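Long-range contacts in M64R (Myxoma virus, PDB 5CZ3), which probably acts as a host-range factor of the poxvirus C7 family, supporting multiplication of the virus in different cell types: residues T43-T48 with N121-R126; F14-N19 with P141-G146; M68-K73 with I93-D98; V114-L119 with G133-Y138. All coordinates share one frame; numbering follows the deposited sequence.

From the N terminus, the chain opens contact 2 at 14-19 and contact 1 at 43-48, then runs through 68-73 to 93-98, where contact 3 closes a short loop wholly within that of contact 1. Segment 114-119 opens contact 4 before 121-126 closes contact 1, so contacts 1 and 4 cross. Segment 133-138 then closes contact 4, and 141-146 closes contact 2, whose loop encompasses all the others. Contacts 1 and 3 bridge the two sheets of the β-sandwich and are joined by backbone bonds between strands 45-54 and 87-95. Contact 4 joins the approach to strand 117-121 to the passage between the sheets, and contact 2 fastens the C-terminal region to a hairpin turn.

Contact 1. Residues T43-T48 with N121-R126; sequences TCKYIT and NTDTRR
A single ammonium group, Lys45 NZ, reaches out from one sheet of the β-sandwich to the turn between strands 117-121 and 126-131 of the other, where two side chains hold it. Lys45 sits at the start of strand 45-54. Its CG takes the crowded position between the backbone N and the carbonyl carbon (chi1 66°), and the chain bends at chi3, bringing NZ tip to tip with Thr122. There Lys45 NZ donates to Thr122 OG1 at 3.1 Å; this hydroxyl also bonds to the carbonyl O of Lys40, so it is used both as acceptor and as donor. The second grip is a salt bridge to Asp123, in which Lys45 NZ lies 3.1 Å from OD1 and meets it from above the carboxylate plane. The other carboxylate oxygen, OD2, binds the backbone N of Ala42, so Asp123 is fixed at both ends of its charged group, although the contact lies at the surface. Deeper in, the apolar faces meet: Ile47 CD1 lies 3.8 Å from Thr122 CG2, the two side chains crossing at about a right angle. The loop that presents Thr122 and Asp123 is shaped by Asn121, whose OD1 forms an Asx turn and Asx motif. It accepts from Asp123 N at 3.0 Å within the carbonyl plane, and from Thr124 N at 3.1 Å, that donor standing 59° out of the plane.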
loop_
_atom_site.group_PDB
_atom_site.type_symbol
_atom_site.label_atom_id
_atom_site.label_comp_id
_atom_site.label_asym_id
_atom_site.label_seq_id
_atom_site.Cartn_x
_atom_site.Cartn_y
_atom_site.Cartn_z
ATOM N N THR A 43 -9.036 -9.023 -18.264
ATOM C CA THR A 43 -10.481 -8.852 -18.162
ATOM C C THR A 43 -10.839 -7.611 -17.350
ATOM O O THR A 43 -9.996 -7.044 -16.653
ATOM C CB THR A 43 -11.154 -10.080 -17.514
ATOM O OG1 THR A 43 -10.672 -10.244 -16.174
ATOM C CG2 THR A 43 -10.852 -11.339 -18.312
ATOM N N CYS A 44 -12.098 -7.198 -17.445
ATOM C CA CYS A 44 -12.594 -6.040 -16.712
ATOM C C CYS A 44 -13.009 -6.461 -15.307
ATOM O O CYS A 44 -13.854 -7.340 -15.147
ATOM C CB CYS A 44 -13.773 -5.411 -17.453
ATOM S SG CYS A 44 -13.340 -4.734 -19.074
ATOM N N LYS A 45 -12.416 -5.849 -14.288
ATOM C CA LYS A 45 -12.706 -6.256 -12.918
ATOM C C LYS A 45 -12.567 -5.122 -11.911
ATOM O O LYS A 45 -12.014 -4.065 -12.212
ATOM C CB LYS A 45 -11.787 -7.410 -12.506
ATOM C CG LYS A 45 -10.319 -7.029 -12.422
ATOM C CD LYS A 45 -9.447 -8.229 -12.097
ATOM C CE LYS A 45 -9.620 -9.333 -13.128
ATOM N NZ LYS A 45 -8.712 -10.484 -12.866
ATOM N N TYR A 46 -13.085 -5.359 -10.711
ATOM C CA TYR A 46 -12.900 -4.445 -9.595
ATOM C C TYR A 46 -11.776 -4.951 -8.700
ATOM O O TYR A 46 -11.773 -6.113 -8.297
ATOM C CB TYR A 46 -14.192 -4.298 -8.787
ATOM C CG TYR A 46 -15.262 -3.468 -9.460
ATOM C CD1 TYR A 46 -15.305 -2.090 -9.295
ATOM C CD2 TYR A 46 -16.235 -4.062 -10.252
ATOM C CE1 TYR A 46 -16.283 -1.327 -9.903
ATOM C CE2 TYR A 46 -17.218 -3.307 -10.864
ATOM C CZ TYR A 46 -17.237 -1.939 -10.685
ATOM O OH TYR A 46 -18.213 -1.180 -11.291
ATOM N N ILE A 47 -10.821 -4.082 -8.395
ATOM C CA ILE A 47 -9.721 -4.451 -7.515
ATOM C C ILE A 47 -9.846 -3.729 -6.179
ATOM O O ILE A 47 -9.850 -2.499 -6.123
ATOM C CB ILE A 47 -8.357 -4.133 -8.150
ATOM C CG1 ILE A 47 -8.214 -4.866 -9.484
ATOM C CG2 ILE A 47 -7.228 -4.528 -7.212
ATOM C CD1 ILE A 47 -6.941 -4.541 -10.222
ATOM N N THR A 48 -9.955 -4.505 -5.105
ATOM C CA THR A 48 -10.143 -3.951 -3.771
ATOM C C THR A 48 -8.831 -3.909 -2.995
ATOM O O THR A 48 -8.165 -4.931 -2.828
ATOM C CB THR A 48 -11.176 -4.767 -2.965
ATOM O OG1 THR A 48 -12.406 -4.849 -3.695
ATOM C CG2 THR A 48 -11.438 -4.116 -1.614
ATOM N N ASN A 121 -0.182 -9.638 -11.189
ATOM C CA ASN A 121 -0.976 -10.147 -12.300
ATOM C C ASN A 121 -2.310 -10.690 -11.803
ATOM O O ASN A 121 -2.390 -11.837 -11.384
ATOM C CB ASN A 121 -0.204 -11.239 -13.046
ATOM C CG ASN A 121 -0.850 -11.623 -14.366
ATOM O OD1 ASN A 121 -2.068 -11.773 -14.462
ATOM N ND2 ASN A 121 -0.026 -11.784 -15.396
ATOM N N THR A 122 -3.361 -9.882 -11.877
ATOM C CA THR A 122 -4.643 -10.244 -11.273
ATOM C C THR A 122 -5.300 -11.475 -11.899
ATOM O O THR A 122 -6.308 -11.968 -11.391
ATOM C CB THR A 122 -5.639 -9.078 -11.352
ATOM O OG1 THR A 122 -6.030 -8.873 -12.714
ATOM C CG2 THR A 122 -5.011 -7.804 -10.803
ATOM N N ASP A 123 -4.732 -11.972 -12.993
ATOM C CA ASP A 123 -5.282 -13.136 -13.678
ATOM C C ASP A 123 -4.582 -14.421 -13.253
ATOM O O ASP A 123 -5.227 -15.443 -13.027
ATOM C CB ASP A 123 -5.179 -12.960 -15.191
ATOM C CG ASP A 123 -6.099 -11.878 -15.711
ATOM O OD1 ASP A 123 -7.237 -11.776 -15.206
ATOM O OD2 ASP A 123 -5.685 -11.126 -16.618
ATOM N N THR A 124 -3.259 -14.366 -13.151
ATOM C CA THR A 124 -2.482 -15.517 -12.711
ATOM C C THR A 124 -2.259 -15.430 -11.210
ATOM O O THR A 124 -1.873 -16.411 -10.579
ATOM C CB THR A 124 -1.192 -15.680 -13.533
ATOM O OG1 THR A 124 -0.311 -14.579 -13.271
ATOM C CG2 THR A 124 -1.513 -15.726 -15.015
ATOM N N ARG A 125 -2.531 -14.252 -10.649
ATOM C CA ARG A 125 -2.243 -13.904 -9.251
ATOM C C ARG A 125 -0.778 -14.165 -8.888
ATOM O O ARG A 125 -0.454 -14.421 -7.730
ATOM N N ARG A 126 0.106 -14.062 -9.877
ATOM C CA ARG A 126 1.538 -14.108 -9.614
ATOM C C ARG A 126 2.071 -12.690 -9.452
ATOM O O ARG A 126 1.511 -11.740 -10.000
ATOM C CB ARG A 126 2.293 -14.847 -10.726
#

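Contact 2. Residues F14-N19 with P141-G146; sequences FLIDEN and PFISDG
Ile143 and Asn19 cross obliquely, the isoleucine passing the OD1 end of the amide and running on into the bend of the neighbouring turn. With CG1 beside its own backbone N and the chain extended beyond (chi2 177°), Ile143 sends CD1 to within 3.5 Å of Leu15 O and 3.7 Å of Asn19 CA, while Ile16 CA lies close by as well. The CG of Asn19 is anti to the backbone N (chi1 -159°), which lays OD1 against the root of Ile143, 3.4 Å from CB, and turns ND2 toward Phe142, 3.7 Å from its CA. The second branch of Ile143, CG2, approaches the Phe14 ring obliquely, 4.2 Å from CD1. The bend that receives the isoleucine tip is a type I turn from Ile16 to Asn19, closed by a hydrogen bond from Asn19 N to Ile16 O (3.0 Å); it joins strands 10-15 and 20-23 as a β-hairpin within the antiparallel sheet. Asn19 leaves this turn with a left-handed backbone conformation, and its carbonyl O packs 3.2 Å from Phe142 CA. Segment 141-146 follows the edge strand 138-140 and leads into the short helix 145-148, for which Ser144 is the N-cap, its OG accepting from the backbone N of Asp147. Trp151, beyond that helix, touches Ile143 and Ile16 and meets the ring of Phe14.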
loop_
_atom_site.group_PDB
_atom_site.type_symbol
_atom_site.label_atom_id
_atom_site.label_comp_id
_atom_site.label_asym_id
_atom_site.label_seq_id
_atom_site.Cartn_x
_atom_site.Cartn_y
_atom_site.Cartn_z
ATOM N N PHE A 14 -3.345 -5.085 1.353
ATOM C CA PHE A 14 -3.986 -6.343 0.989
ATOM C C PHE A 14 -4.863 -6.208 -0.252
ATOM O O PHE A 14 -5.710 -5.318 -0.331
ATOM C CB PHE A 14 -4.827 -6.866 2.155
ATOM C CG PHE A 14 -4.052 -7.055 3.428
ATOM C CD1 PHE A 14 -3.396 -8.248 3.686
ATOM C CD2 PHE A 14 -3.982 -6.040 4.371
ATOM C CE1 PHE A 14 -2.683 -8.424 4.858
ATOM C CE2 PHE A 14 -3.270 -6.213 5.545
ATOM C CZ PHE A 14 -2.621 -7.405 5.788
ATOM N N LEU A 15 -4.651 -7.095 -1.218
ATOM C CA LEU A 15 -5.517 -7.176 -2.390
ATOM C C LEU A 15 -6.510 -8.316 -2.184
ATOM O O LEU A 15 -6.164 -9.490 -2.326
ATOM C CB LEU A 15 -4.703 -7.381 -3.670
ATOM C CG LEU A 15 -4.069 -6.130 -4.294
ATOM C CD1 LEU A 15 -2.931 -5.585 -3.441
ATOM C CD2 LEU A 15 -3.590 -6.412 -5.714
ATOM N N ILE A 16 -7.744 -7.950 -1.851
ATOM C CA ILE A 16 -8.737 -8.890 -1.338
ATOM C C ILE A 16 -9.100 -10.020 -2.298
ATOM O O ILE A 16 -8.922 -11.195 -1.974
ATOM C CB ILE A 16 -10.034 -8.152 -0.948
ATOM C CG1 ILE A 16 -9.721 -7.000 0.009
ATOM C CG2 ILE A 16 -11.030 -9.113 -0.325
ATOM C CD1 ILE A 16 -8.914 -7.417 1.219
ATOM N N ASP A 17 -9.613 -9.664 -3.470
ATOM C CA ASP A 17 -10.081 -10.659 -4.431
ATOM C C ASP A 17 -8.933 -11.453 -5.046
ATOM O O ASP A 17 -9.130 -12.563 -5.538
ATOM C CB ASP A 17 -10.902 -9.987 -5.532
ATOM C CG ASP A 17 -12.190 -9.382 -5.008
ATOM O OD1 ASP A 17 -12.791 -9.972 -4.084
ATOM O OD2 ASP A 17 -12.599 -8.317 -5.516
ATOM N N GLU A 18 -7.734 -10.882 -5.018
ATOM C CA GLU A 18 -6.558 -11.571 -5.531
ATOM C C GLU A 18 -5.923 -12.430 -4.443
ATOM O O GLU A 18 -5.022 -13.225 -4.718
ATOM C CB GLU A 18 -5.536 -10.571 -6.080
ATOM C CG GLU A 18 -5.930 -9.933 -7.407
ATOM C CD GLU A 18 -7.043 -8.917 -7.262
ATOM O OE1 GLU A 18 -7.160 -8.313 -6.176
ATOM O OE2 GLU A 18 -7.807 -8.727 -8.232
ATOM N N ASN A 19 -6.407 -12.260 -3.214
ATOM C CA ASN A 19 -5.898 -12.980 -2.047
ATOM C C ASN A 19 -4.384 -12.852 -1.906
ATOM O O ASN A 19 -3.677 -13.849 -1.769
ATOM C CB ASN A 19 -6.297 -14.457 -2.113
ATOM C CG ASN A 19 -6.256 -15.134 -0.754
ATOM O OD1 ASN A 19 -6.709 -14.575 0.245
ATOM N ND2 ASN A 19 -5.709 -16.343 -0.711
ATOM N N PRO A 141 1.465 -14.989 -0.731
ATOM C CA PRO A 141 0.465 -15.365 -1.738
ATOM C C PRO A 141 -0.867 -15.783 -1.115
ATOM O O PRO A 141 -1.549 -16.665 -1.638
ATOM C CB PRO A 141 1.126 -16.542 -2.455
ATOM C CG PRO A 141 1.998 -17.161 -1.414
ATOM C CD PRO A 141 2.510 -16.018 -0.577
ATOM N N PHE A 142 -1.227 -15.145 -0.008
ATOM C CA PHE A 142 -2.450 -15.464 0.711
ATOM C C PHE A 142 -2.858 -14.302 1.604
ATOM O O PHE A 142 -2.123 -13.326 1.744
ATOM C CB PHE A 142 -2.264 -16.728 1.551
ATOM C CG PHE A 142 -1.036 -16.702 2.421
ATOM C CD1 PHE A 142 -1.033 -16.011 3.624
ATOM C CD2 PHE A 142 0.114 -17.372 2.038
ATOM C CE1 PHE A 142 0.094 -15.982 4.420
ATOM C CE2 PHE A 142 1.243 -17.351 2.833
ATOM C CZ PHE A 142 1.233 -16.656 4.027
ATOM N N ILE A 143 -4.036 -14.412 2.205
ATOM C CA ILE A 143 -4.458 -13.475 3.237
ATOM C C ILE A 143 -4.945 -14.260 4.446
ATOM O O ILE A 143 -6.008 -14.882 4.407
ATOM C CB ILE A 143 -5.571 -12.533 2.748
ATOM C CG1 ILE A 143 -5.096 -11.719 1.544
ATOM C CG2 ILE A 143 -5.998 -11.601 3.867
ATOM C CD1 ILE A 143 -6.163 -10.823 0.957
ATOM N N SER A 144 -4.157 -14.243 5.515
ATOM C CA SER A 144 -4.481 -15.008 6.713
ATOM C C SER A 144 -5.733 -14.473 7.397
ATOM O O SER A 144 -6.075 -13.299 7.254
ATOM C CB SER A 144 -3.306 -14.990 7.694
ATOM O OG SER A 144 -3.092 -13.686 8.205
ATOM N N ASP A 145 -6.410 -15.343 8.138
ATOM C CA ASP A 145 -7.576 -14.944 8.916
ATOM C C ASP A 145 -7.186 -13.946 10.001
ATOM O O ASP A 145 -7.977 -13.078 10.373
ATOM C CB ASP A 145 -8.250 -16.167 9.543
ATOM C CG ASP A 145 -8.939 -17.042 8.516
ATOM O OD1 ASP A 145 -9.325 -16.519 7.451
ATOM O OD2 ASP A 145 -9.095 -18.254 8.775
ATOM N N GLY A 146 -5.961 -14.075 10.502
ATOM C CA GLY A 146 -5.447 -13.167 11.512
ATOM C C GLY A 146 -5.340 -11.747 10.995
ATOM O O GLY A 146 -5.717 -10.797 11.680
#

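Contact 3. Residues M68-K73 with I93-D98; sequences MRLNGK and IYVEED
Leu70 leaves the end of strand 67-70 with its CB directed at segment 93-98, and its CG is anti to the backbone N (chi1 -179°), so that the fork of the side chain is pushed across to Ile93 and Val95. One methyl of that fork, Leu70 CD1, stops 3.8 Å from Ile93 CD1. The other, Leu70 CD2, is the busier: it sits 3.8 Å from Ile93 CB, equally near Ile93 CD1, and 4.0 Å from Val95 CG1, bridging two buried residues. Ile93 holds its CG1 in the crowded position between backbone N and carbonyl carbon (chi1 61°); its CD1 lies against both Leu70 methyls, while CG2 meets Met68 and also touches Leu70 CD2. This is face-to-face packing in a β-sandwich. The short strand segments 68-70 and 93-95 belong to different sheets, and their axes pass 10.0 Å apart at only 17°. Met68 enters beside Leu70 with an extended side chain and crosses Ile93 at about a right angle, bringing Met68 CE to 3.7 Å from Ile93 CG2; Phe103 and Ile75 also touch Met68. Beyond Leu70 the chain reverses through a type I' turn to Lys73, and Arg69 NH1 donates to Gly72 O in it at 2.9 Å. Asn71 in this turn bonds through OD1 to the backbone N of Leu100, and Asp98 OD1 binds that of Thr41.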
loop_
_atom_site.group_PDB
_atom_site.type_symbol
_atom_site.label_atom_id
_atom_site.label_comp_id
_atom_site.label_asym_id
_atom_site.label_seq_id
_atom_site.Cartn_x
_atom_site.Cartn_y
_atom_site.Cartn_z
ATOM N N MET A 68 -3.683 8.417 -3.666
ATOM C CA MET A 68 -3.481 7.430 -4.718
ATOM C C MET A 68 -3.828 7.971 -6.100
ATOM O O MET A 68 -4.799 8.710 -6.266
ATOM C CB MET A 68 -4.308 6.174 -4.431
ATOM C CG MET A 68 -4.311 5.149 -5.555
ATOM S SD MET A 68 -5.661 3.963 -5.418
ATOM C CE MET A 68 -5.335 2.922 -6.837
ATOM N N ARG A 69 -3.015 7.606 -7.085
ATOM C CA ARG A 69 -3.333 7.873 -8.479
ATOM C C ARG A 69 -3.314 6.584 -9.288
ATOM O O ARG A 69 -2.334 5.838 -9.260
ATOM C CB ARG A 69 -2.356 8.880 -9.086
ATOM C CG ARG A 69 -2.482 10.282 -8.531
ATOM C CD ARG A 69 -1.790 11.280 -9.440
ATOM N NE ARG A 69 -1.865 12.638 -8.912
ATOM C CZ ARG A 69 -2.789 13.526 -9.265
ATOM N NH1 ARG A 69 -3.719 13.199 -10.151
ATOM N NH2 ARG A 69 -2.782 14.741 -8.735
ATOM N N LEU A 70 -4.406 6.327 -10.001
ATOM C CA LEU A 70 -4.476 5.198 -10.918
ATOM C C LEU A 70 -4.331 5.697 -12.347
ATOM O O LEU A 70 -5.206 6.401 -12.853
ATOM C CB LEU A 70 -5.791 4.435 -10.752
ATOM C CG LEU A 70 -5.951 3.205 -11.648
ATOM C CD1 LEU A 70 -4.955 2.125 -11.255
ATOM C CD2 LEU A 70 -7.375 2.672 -11.600
ATOM N N ASN A 71 -3.222 5.332 -12.984
ATOM C CA ASN A 71 -2.909 5.780 -14.338
ATOM C C ASN A 71 -2.953 7.301 -14.463
ATOM O O ASN A 71 -3.412 7.837 -15.471
ATOM C CB ASN A 71 -3.864 5.143 -15.352
ATOM C CG ASN A 71 -3.736 3.632 -15.404
ATOM O OD1 ASN A 71 -2.658 3.079 -15.182
ATOM N ND2 ASN A 71 -4.841 2.957 -15.700
ATOM N N GLY A 72 -2.484 7.989 -13.427
ATOM C CA GLY A 72 -2.405 9.438 -13.442
ATOM C C GLY A 72 -3.585 10.144 -12.799
ATOM O O GLY A 72 -3.463 11.287 -12.361
ATOM N N LYS A 73 -4.729 9.468 -12.740
ATOM C CA LYS A 73 -5.947 10.078 -12.211
ATOM C C LYS A 73 -6.076 9.902 -10.700
ATOM O O LYS A 73 -5.876 8.808 -10.171
ATOM C CB LYS A 73 -7.176 9.498 -12.912
ATOM N N ILE A 93 -10.982 0.138 -7.158
ATOM C CA ILE A 93 -10.818 0.704 -8.489
ATOM C C ILE A 93 -11.422 -0.218 -9.534
ATOM O O ILE A 93 -11.552 -1.423 -9.316
ATOM C CB ILE A 93 -9.338 0.948 -8.829
ATOM C CG1 ILE A 93 -8.561 -0.369 -8.801
ATOM C CG2 ILE A 93 -8.729 1.949 -7.862
ATOM C CD1 ILE A 93 -7.113 -0.235 -9.217
ATOM N N TYR A 94 -11.797 0.357 -10.670
ATOM C CA TYR A 94 -12.300 -0.426 -11.785
ATOM C C TYR A 94 -11.343 -0.329 -12.964
ATOM O O TYR A 94 -11.063 0.765 -13.455
ATOM C CB TYR A 94 -13.695 0.043 -12.193
ATOM C CG TYR A 94 -14.203 -0.626 -13.446
ATOM C CD1 TYR A 94 -14.758 -1.898 -13.401
ATOM C CD2 TYR A 94 -14.121 0.011 -14.677
ATOM C CE1 TYR A 94 -15.220 -2.515 -14.548
ATOM C CE2 TYR A 94 -14.579 -0.597 -15.824
ATOM C CZ TYR A 94 -15.128 -1.859 -15.756
ATOM O OH TYR A 94 -15.588 -2.471 -16.898
ATOM N N VAL A 95 -10.845 -1.474 -13.418
ATOM C CA VAL A 95 -9.897 -1.500 -14.524
ATOM C C VAL A 95 -10.397 -2.364 -15.677
ATOM O O VAL A 95 -11.098 -3.354 -15.469
ATOM C CB VAL A 95 -8.516 -2.015 -14.071
ATOM C CG1 VAL A 95 -7.847 -0.999 -13.156
ATOM C CG2 VAL A 95 -8.648 -3.365 -13.380
ATOM N N GLU A 96 -10.034 -1.972 -16.893
ATOM C CA GLU A 96 -10.417 -2.708 -18.091
ATOM C C GLU A 96 -9.181 -3.286 -18.765
ATOM O O GLU A 96 -9.270 -4.221 -19.561
ATOM C CB GLU A 96 -11.181 -1.802 -19.059
ATOM C CG GLU A 96 -12.548 -1.379 -18.548
ATOM C CD GLU A 96 -13.303 -0.501 -19.527
ATOM O OE1 GLU A 96 -12.658 0.297 -20.239
ATOM O OE2 GLU A 96 -14.544 -0.617 -19.586
ATOM N N GLU A 97 -8.027 -2.716 -18.434
ATOM C CA GLU A 97 -6.746 -3.177 -18.954
ATOM C C GLU A 97 -5.663 -2.996 -17.893
ATOM O O GLU A 97 -5.966 -2.642 -16.753
ATOM C CB GLU A 97 -6.381 -2.425 -20.234
ATOM C CG GLU A 97 -6.426 -0.912 -20.099
ATOM C CD GLU A 97 -6.151 -0.201 -21.410
ATOM O OE2 GLU A 97 -6.196 1.046 -21.432
ATOM N N ASP A 98 -4.411 -3.243 -18.267
ATOM C CA ASP A 98 -3.288 -3.087 -17.344
ATOM C C ASP A 98 -3.240 -1.671 -16.784
ATOM O O ASP A 98 -3.472 -0.702 -17.504
ATOM C CB ASP A 98 -1.965 -3.423 -18.035
ATOM C CG ASP A 98 -1.883 -4.874 -18.463
ATOM O OD1 ASP A 98 -2.735 -5.675 -18.023
ATOM O OD2 ASP A 98 -0.964 -5.216 -19.235
#

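Contact 4. Residues V114-L119 with G133-Y138; sequences VYPTFL and GRTYTY
The one hydrogen bond between the segments is between main chains: Arg134 N donates to Val114 O at 3.0 Å, nearly straight (166°) and along a lone pair of the carbonyl. The same oxygen receives a CA-H...O contact from Gly133, whose CA lies 3.5 Å away; the close approach is made with a positive phi (58°) and no side chain. Within segment 133-138, Thr135 OG1 accepts from Thr137 N at 3.1 Å, an ST turn, and is also bonded to Ser132 O. Van der Waals contacts accompany these bonds. The two side chains lie side by side where Val114 CB is 3.6 Å from Arg134 CB. Val114 CG2 rests over the centre of one guanidinium face. Pro116 CD meets Thr135 CG2 at 3.7 Å, the side chains crossing at about a right angle. Phe118 and Thr137 meet tip to tip, Thr137 OG1 standing at the ring edge, 3.4 Å from Phe118 CZ, and Thr137 CG2 lying 3.6 Å from Phe118 CE1. The hydroxyl is hydrogen-bonded to Lys23 O, so the buried polar atom is satisfied. Segment 133-138 connects strands 126-131 and 138-140, passing from the mixed to the antiparallel sheet across one end of the β-sandwich.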
loop_
_atom_site.group_PDB
_atom_site.type_symbol
_atom_site.label_atom_id
_atom_site.label_comp_id
_atom_site.label_asym_id
_atom_site.label_seq_id
_atom_site.Cartn_x
_atom_site.Cartn_y
_atom_site.Cartn_z
ATOM N N VAL A 114 12.032 6.040 -2.917
ATOM C CA VAL A 114 12.346 4.885 -2.083
ATOM C C VAL A 114 11.091 4.115 -1.679
ATOM O O VAL A 114 11.155 3.205 -0.853
ATOM C CB VAL A 114 13.135 5.288 -0.819
ATOM C CG1 VAL A 114 14.577 5.621 -1.180
ATOM C CG2 VAL A 114 12.471 6.450 -0.109
ATOM N N TYR A 115 9.953 4.480 -2.263
ATOM C CA TYR A 115 8.764 3.640 -2.173
ATOM C C TYR A 115 9.053 2.326 -2.888
ATOM O O TYR A 115 9.758 2.312 -3.898
ATOM C CB TYR A 115 7.539 4.311 -2.804
ATOM C CG TYR A 115 6.960 5.492 -2.052
ATOM C CD1 TYR A 115 7.364 5.797 -0.758
ATOM C CD2 TYR A 115 5.985 6.293 -2.640
ATOM C CE1 TYR A 115 6.821 6.881 -0.078
ATOM C CE2 TYR A 115 5.440 7.372 -1.971
ATOM C CZ TYR A 115 5.858 7.663 -0.692
ATOM O OH TYR A 115 5.310 8.738 -0.030
ATOM N N PRO A 116 8.513 1.215 -2.374
ATOM C CA PRO A 116 8.700 -0.053 -3.084
ATOM C C PRO A 116 7.790 -0.153 -4.309
ATOM O O PRO A 116 6.732 0.478 -4.347
ATOM C CB PRO A 116 8.334 -1.099 -2.031
ATOM C CG PRO A 116 7.356 -0.404 -1.152
ATOM C CD PRO A 116 7.788 1.038 -1.103
ATOM N N THR A 117 8.209 -0.935 -5.300
ATOM C CA THR A 117 7.437 -1.102 -6.524
ATOM C C THR A 117 7.142 -2.575 -6.780
ATOM O O THR A 117 8.052 -3.404 -6.800
ATOM C CB THR A 117 8.173 -0.511 -7.740
ATOM O OG1 THR A 117 8.491 0.862 -7.484
ATOM C CG2 THR A 117 7.308 -0.604 -8.987
ATOM N N PHE A 118 5.866 -2.892 -6.973
ATOM C CA PHE A 118 5.444 -4.272 -7.166
ATOM C C PHE A 118 4.736 -4.470 -8.494
ATOM O O PHE A 118 4.255 -3.517 -9.107
ATOM C CB PHE A 118 4.514 -4.719 -6.036
ATOM C CG PHE A 118 5.007 -4.370 -4.667
ATOM C CD1 PHE A 118 5.870 -5.215 -3.992
ATOM C CD2 PHE A 118 4.596 -3.201 -4.047
ATOM C CE1 PHE A 118 6.323 -4.897 -2.727
ATOM C CE2 PHE A 118 5.046 -2.876 -2.783
ATOM C CZ PHE A 118 5.912 -3.725 -2.122
ATOM N N LEU A 119 4.677 -5.722 -8.929
ATOM C CA LEU A 119 3.833 -6.109 -10.049
ATOM C C LEU A 119 2.853 -7.156 -9.558
ATOM O O LEU A 119 3.241 -8.089 -8.858
ATOM C CB LEU A 119 4.660 -6.662 -11.214
ATOM N N GLY A 133 12.922 -0.796 -2.438
ATOM C CA GLY A 133 13.128 0.565 -1.981
ATOM C C GLY A 133 13.764 0.595 -0.606
ATOM O O GLY A 133 14.584 -0.259 -0.276
ATOM N N ARG A 134 13.375 1.571 0.206
ATOM C CA ARG A 134 13.881 1.668 1.568
ATOM C C ARG A 134 12.959 0.909 2.520
ATOM O O ARG A 134 12.517 1.445 3.536
ATOM C CB ARG A 134 14.013 3.134 1.988
ATOM C CG ARG A 134 14.937 3.367 3.172
ATOM C CD ARG A 134 15.500 4.777 3.172
ATOM N NE ARG A 134 14.509 5.775 3.559
ATOM C CZ ARG A 134 14.653 7.080 3.358
ATOM N NH1 ARG A 134 15.744 7.545 2.766
ATOM N NH2 ARG A 134 13.704 7.922 3.744
ATOM N N THR A 135 12.651 -0.340 2.174
ATOM C CA THR A 135 11.764 -1.167 2.987
ATOM C C THR A 135 12.281 -2.595 3.141
ATOM O O THR A 135 13.271 -2.987 2.524
ATOM C CB THR A 135 10.339 -1.255 2.391
ATOM O OG1 THR A 135 10.308 -2.262 1.372
ATOM C CG2 THR A 135 9.893 0.077 1.805
ATOM N N TYR A 136 11.587 -3.363 3.974
ATOM C CA TYR A 136 11.828 -4.792 4.115
ATOM C C TYR A 136 10.569 -5.547 3.706
ATOM O O TYR A 136 10.196 -6.541 4.327
ATOM C CB TYR A 136 12.219 -5.144 5.549
ATOM C CG TYR A 136 13.476 -4.459 6.028
ATOM C CD1 TYR A 136 14.624 -4.447 5.248
ATOM C CD2 TYR A 136 13.515 -3.823 7.261
ATOM C CE1 TYR A 136 15.777 -3.824 5.682
ATOM C CE2 TYR A 136 14.664 -3.195 7.704
ATOM C CZ TYR A 136 15.792 -3.198 6.911
ATOM O OH TYR A 136 16.938 -2.574 7.347
ATOM N N THR A 137 9.919 -5.056 2.656
ATOM C CA THR A 137 8.639 -5.595 2.221
ATOM C C THR A 137 8.749 -7.017 1.677
ATOM O O THR A 137 9.777 -7.413 1.125
ATOM C CB THR A 137 7.999 -4.697 1.144
ATOM O OG1 THR A 137 6.676 -5.163 0.853
ATOM C CG2 THR A 137 8.835 -4.694 -0.129
ATOM N N TYR A 138 7.680 -7.783 1.857
ATOM C CA TYR A 138 7.593 -9.132 1.316
ATOM C C TYR A 138 6.145 -9.428 0.955
ATOM O O TYR A 138 5.228 -8.801 1.483
ATOM C CB TYR A 138 8.129 -10.163 2.314
ATOM C CG TYR A 138 7.297 -10.317 3.570
ATOM C CD1 TYR A 138 7.503 -9.495 4.671
ATOM C CD2 TYR A 138 6.315 -11.297 3.660
ATOM C CE1 TYR A 138 6.748 -9.636 5.822
ATOM C CE2 TYR A 138 5.554 -11.444 4.805
ATOM C CZ TYR A 138 5.775 -10.613 5.883
ATOM O OH TYR A 138 5.021 -10.757 7.025
#